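Local coordinates for protein peptidoglycan glycosyltransferase (Eggerthella lenta, PDB 4MNR) that belongs to the penicillin-binding proteins, with a dimerisation domain joined to a transpeptidase domain of the beta-lactamase-like superfamily, at residues V134-A146 and T329-L342. Sequence-based numbering, arbitrary orientation. Where two conformers were deposited one is given.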
loop_
_atom_site.group_PDB
_atom_site.type_symbol
_atom_site.label_atom_id
_atom_site.label_comp_id
_atom_site.label_asym_id
_atom_site.label_seq_id
_atom_site.Cartn_x
_atom_site.Cartn_y
_atom_site.Cartn_z
ATOM N N VAL A 134 -4.260 3.515 4.629
ATOM C CA VAL A 134 -3.970 4.847 5.142
ATOM C C VAL A 134 -3.161 4.632 6.407
ATOM O O VAL A 134 -3.544 3.837 7.258
ATOM C CB VAL A 134 -5.257 5.614 5.506
ATOM C CG1 VAL A 134 -4.921 6.980 6.046
ATOM C CG2 VAL A 134 -6.179 5.751 4.295
HETATM N N MSE A 135 -2.052 5.353 6.522
HETATM C CA MSE A 135 -1.137 5.186 7.644
HETATM C C MSE A 135 -0.799 6.521 8.277
HETATM O O MSE A 135 -0.869 7.574 7.630
HETATM C CB MSE A 135 0.170 4.538 7.171
HETATM C CG MSE A 135 -0.007 3.217 6.459
HETATM SE SE MSE A 135 1.663 2.235 6.284
HETATM C CE MSE A 135 1.723 1.581 8.098
ATOM N N ASP A 136 -0.422 6.468 9.551
ATOM C CA ASP A 136 0.209 7.615 10.205
ATOM C C ASP A 136 1.709 7.424 10.039
ATOM O O ASP A 136 2.279 6.489 10.591
ATOM C CB ASP A 136 -0.140 7.654 11.695
ATOM C CG ASP A 136 0.516 8.830 12.426
ATOM O OD1 ASP A 136 1.443 9.474 11.871
ATOM O OD2 ASP A 136 0.113 9.121 13.575
ATOM N N PRO A 137 2.363 8.309 9.275
ATOM C CA PRO A 137 3.779 8.074 8.970
ATOM C C PRO A 137 4.686 8.219 10.185
ATOM O O PRO A 137 5.818 7.755 10.165
ATOM C CB PRO A 137 4.103 9.154 7.922
ATOM C CG PRO A 137 3.092 10.227 8.179
ATOM C CD PRO A 137 1.845 9.542 8.655
ATOM N N ASP A 138 4.194 8.855 11.240
ATOM C CA ASP A 138 5.034 9.104 12.402
ATOM C C ASP A 138 5.087 7.906 13.354
ATOM O O ASP A 138 6.012 7.796 14.166
ATOM C CB ASP A 138 4.579 10.370 13.134
ATOM C CG ASP A 138 4.865 11.641 12.339
ATOM O OD1 ASP A 138 5.992 11.780 11.813
ATOM O OD2 ASP A 138 3.960 12.499 12.236
ATOM N N THR A 139 4.111 7.005 13.245
ATOM C CA THR A 139 4.038 5.864 14.154
ATOM C C THR A 139 4.014 4.509 13.477
ATOM O O THR A 139 4.385 3.517 14.105
ATOM C CB THR A 139 2.761 5.876 15.011
ATOM O OG1 THR A 139 1.621 5.834 14.149
ATOM C CG2 THR A 139 2.692 7.111 15.899
ATOM N N GLY A 140 3.558 4.465 12.224
ATOM C CA GLY A 140 3.299 3.212 11.537
ATOM C C GLY A 140 1.884 2.691 11.770
ATOM O O GLY A 140 1.524 1.610 11.294
ATOM N N ALA A 141 1.077 3.430 12.532
ATOM C CA ALA A 141 -0.295 2.976 12.792
ATOM C C ALA A 141 -1.125 2.971 11.518
ATOM O O ALA A 141 -1.093 3.920 10.739
ATOM C CB ALA A 141 -0.970 3.842 13.852
ATOM N N ILE A 142 -1.886 1.902 11.334
ATOM C CA ILE A 142 -2.786 1.783 10.189
ATOM C C ILE A 142 -4.162 2.363 10.519
ATOM O O ILE A 142 -4.891 1.837 11.368
ATOM C CB ILE A 142 -2.888 0.332 9.731
ATOM C CG1 ILE A 142 -1.514 -0.106 9.204
ATOM C CG2 ILE A 142 -3.920 0.193 8.632
ATOM C CD1 ILE A 142 -1.456 -1.493 8.866
ATOM N N LEU A 143 -4.502 3.467 9.860
ATOM C CA LEU A 143 -5.756 4.176 10.135
ATOM C C LEU A 143 -6.921 3.642 9.301
ATOM O O LEU A 143 -8.076 3.793 9.686
ATOM C CB LEU A 143 -5.587 5.681 9.872
ATOM C CG LEU A 143 -4.386 6.356 10.559
ATOM C CD1 LEU A 143 -4.330 7.846 10.227
ATOM C CD2 LEU A 143 -4.418 6.190 12.082
ATOM N N ALA A 144 -6.611 3.056 8.142
ATOM C CA ALA A 144 -7.607 2.384 7.302
ATOM C C ALA A 144 -6.919 1.309 6.464
ATOM O O ALA A 144 -5.782 1.462 6.041
ATOM C CB ALA A 144 -8.340 3.388 6.369
HETATM N N MSE A 145 -7.624 0.209 6.236
HETATM C CA MSE A 145 -7.111 -0.868 5.408
HETATM C C MSE A 145 -8.328 -1.531 4.791
HETATM O O MSE A 145 -9.107 -2.181 5.492
HETATM C CB MSE A 145 -6.271 -1.853 6.240
HETATM C CG MSE A 145 -5.728 -3.017 5.453
HETATM SE SE MSE A 145 -4.409 -4.019 6.501
HETATM C CE MSE A 145 -2.835 -3.106 5.857
ATOM N N ALA A 146 -8.528 -1.302 3.491
ATOM C CA ALA A 146 -9.734 -1.766 2.776
ATOM C C ALA A 146 -9.406 -2.547 1.515
ATOM O O ALA A 146 -8.469 -2.216 0.792
ATOM C CB ALA A 146 -10.629 -0.593 2.404
ATOM N N THR A 329 5.427 6.443 3.533
ATOM C CA THR A 329 5.769 6.889 4.882
ATOM C C THR A 329 7.258 7.231 5.000
ATOM O O THR A 329 7.607 8.110 5.769
ATOM C CB THR A 329 5.346 5.913 6.012
ATOM O OG1 THR A 329 6.080 4.684 5.917
ATOM C CG2 THR A 329 3.843 5.644 5.953
ATOM N N ALA A 330 8.112 6.573 4.215
ATOM C CA ALA A 330 9.542 6.887 4.240
ATOM C C ALA A 330 9.758 8.325 3.809
ATOM O O ALA A 330 10.521 9.066 4.415
ATOM C CB ALA A 330 10.314 5.955 3.321
ATOM N N ILE A 331 9.076 8.723 2.744
ATOM C CA ILE A 331 9.223 10.083 2.241
ATOM C C ILE A 331 8.615 11.101 3.209
ATOM O O ILE A 331 9.182 12.176 3.436
ATOM C CB ILE A 331 8.633 10.205 0.824
ATOM C CG1 ILE A 331 9.346 9.212 -0.114
ATOM C CG2 ILE A 331 8.764 11.629 0.303
ATOM C CD1 ILE A 331 10.869 9.329 -0.103
ATOM N N ALA A 332 7.486 10.741 3.817
ATOM C CA ALA A 332 6.804 11.595 4.775
ATOM C C ALA A 332 7.560 11.781 6.104
ATOM O O ALA A 332 7.526 12.854 6.703
ATOM C CB ALA A 332 5.397 11.047 5.032
ATOM N N ASN A 333 8.252 10.736 6.548
ATOM C CA ASN A 333 8.812 10.683 7.898
ATOM C C ASN A 333 10.332 10.774 7.899
ATOM O O ASN A 333 10.995 10.008 8.588
ATOM C CB ASN A 333 8.365 9.377 8.572
ATOM C CG ASN A 333 8.600 9.354 10.073
ATOM O OD1 ASN A 333 8.388 10.348 10.777
ATOM N ND2 ASN A 333 9.020 8.205 10.574
ATOM N N ASP A 334 10.879 11.709 7.116
ATOM C CA ASP A 334 12.313 11.996 7.165
ATOM C C ASP A 334 13.177 10.772 6.826
ATOM O O ASP A 334 14.294 10.622 7.337
ATOM C CB ASP A 334 12.715 12.571 8.538
ATOM C CG ASP A 334 12.011 13.883 8.852
ATOM O OD1 ASP A 334 11.698 14.640 7.904
ATOM O OD2 ASP A 334 11.765 14.156 10.051
ATOM N N GLY A 335 12.639 9.893 5.983
ATOM C CA GLY A 335 13.398 8.769 5.465
ATOM C C GLY A 335 13.198 7.477 6.237
ATOM O O GLY A 335 13.671 6.420 5.817
ATOM N N VAL A 336 12.487 7.556 7.359
ATOM C CA VAL A 336 12.357 6.404 8.255
ATOM C C VAL A 336 11.030 5.717 8.049
ATOM O O VAL A 336 9.983 6.358 8.079
ATOM C CB VAL A 336 12.431 6.840 9.723
ATOM C CG1 VAL A 336 12.268 5.646 10.645
ATOM C CG2 VAL A 336 13.751 7.539 9.994
ATOM N N ILE A 337 11.075 4.410 7.829
ATOM C CA ILE A 337 9.857 3.615 7.793
ATOM C C ILE A 337 9.595 3.027 9.175
ATOM O O ILE A 337 10.406 2.254 9.688
ATOM C CB ILE A 337 9.997 2.468 6.784
ATOM C CG1 ILE A 337 10.227 3.041 5.377
ATOM C CG2 ILE A 337 8.765 1.571 6.820
ATOM C CD1 ILE A 337 10.431 1.973 4.286
HETATM N N MSE A 338 8.478 3.413 9.786
HETATM C CA MSE A 338 8.056 2.805 11.048
HETATM C C MSE A 338 7.402 1.451 10.774
HETATM O O MSE A 338 6.796 1.253 9.718
HETATM C CB MSE A 338 7.057 3.720 11.767
HETATM C CG MSE A 338 7.585 5.124 12.076
HETATM SE SE MSE A 338 9.136 5.127 13.251
HETATM C CE MSE A 338 8.201 4.708 14.908
ATOM N N GLN A 339 7.527 0.522 11.722
ATOM C CA GLN A 339 6.891 -0.791 11.590
ATOM C C GLN A 339 5.365 -0.619 11.518
ATOM O O GLN A 339 4.769 -0.042 12.420
ATOM C CB GLN A 339 7.270 -1.651 12.799
ATOM C CG GLN A 339 6.447 -2.896 12.955
ATOM C CD GLN A 339 6.693 -3.885 11.828
ATOM O OE1 GLN A 339 7.836 -4.140 11.454
ATOM N NE2 GLN A 339 5.621 -4.435 11.275
ATOM N N PRO A 340 4.729 -1.107 10.438
ATOM C CA PRO A 340 3.264 -0.980 10.369
ATOM C C PRO A 340 2.606 -1.803 11.471
ATOM O O PRO A 340 3.054 -2.914 11.739
ATOM C CB PRO A 340 2.920 -1.570 9.000
ATOM C CG PRO A 340 4.123 -2.398 8.615
ATOM C CD PRO A 340 5.297 -1.687 9.207
ATOM N N TYR A 341 1.574 -1.265 12.108
ATOM C CA TYR A 341 0.840 -2.052 13.089
ATOM C C TYR A 341 -0.651 -1.749 13.083
ATOM O O TYR A 341 -1.073 -0.661 12.680
ATOM C CB TYR A 341 1.424 -1.897 14.495
ATOM C CG TYR A 341 1.239 -0.553 15.159
ATOM C CD1 TYR A 341 2.060 0.518 14.839
ATOM C CD2 TYR A 341 0.270 -0.368 16.139
ATOM C CE1 TYR A 341 1.921 1.739 15.448
ATOM C CE2 TYR A 341 0.125 0.855 16.770
ATOM C CZ TYR A 341 0.952 1.905 16.417
ATOM O OH TYR A 341 0.820 3.122 17.037
ATOM N N LEU A 342 -1.421 -2.727 13.552
ATOM C CA LEU A 342 -2.865 -2.718 13.442
ATOM C C LEU A 342 -3.539 -2.813 14.812
ATOM O O LEU A 342 -4.706 -2.467 14.955
ATOM C CB LEU A 342 -3.269 -3.916 12.579
ATOM C CG LEU A 342 -4.567 -3.981 11.797
ATOM C CD1 LEU A 342 -4.914 -2.640 11.184
ATOM C CD2 LEU A 342 -4.408 -5.051 10.713
HETATM O O HOH W 1 7.282 5.829 8.829
HETATM O O HOH W 2 8.712 8.994 13.746
HETATM O O HOH W 3 5.533 1.041 14.691
#
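Gly-140 O is held by Tyr-341 and Pro-340: the amide N of Tyr-341 donates to it over 3.0 Å from above the carbonyl plane, while Pro-340 CA brings a C-H to the same oxygen. The exchange is completed when Ile-142 N donates to Tyr-341 O, almost in line with that carbonyl (C=O...N 172°), giving a single beta bridge between Ala-141 and Tyr-341. It illustrates how two segments can be joined by one short piece of strand-like pairing, with a side chain folded over the seam. With CG wedged between its backbone N and carbonyl carbon (chi1 70°), Tyr-341 turns its ring back over the opposing segment, so that Ala-141 CA makes a CH-pi contact 4.0 Å from the ring centroid. Thr-139 O lies in the ring plane beside CE1, and the Thr-139 hydroxyl, accepting from Ala-141 N, closes an ST turn. Next to the bridge, in the conformer given, the methyl CE of selenomethionine Met-135 lies against Pro-340 CB at 3.5 Å. Farther along, Pro-137 CB rests on Ala-332 CB (3.7 Å) and on Thr-329, whose hydroxyl is turned to Met-326 O of its own helix. Between Pro-137 and the 336-338 strand, water 1 joins the two segments, donating to Pro-137 O (2.8 Å) and Val-336 O and accepting from Met-338 N. The connection between antiparallel strands 130-135 and 142-148 thus lies against the end of helix 321-332 and the chain leaving strand 336-338, with Val-426 of strand 425-431 touching both Pro-137 and Ala-332.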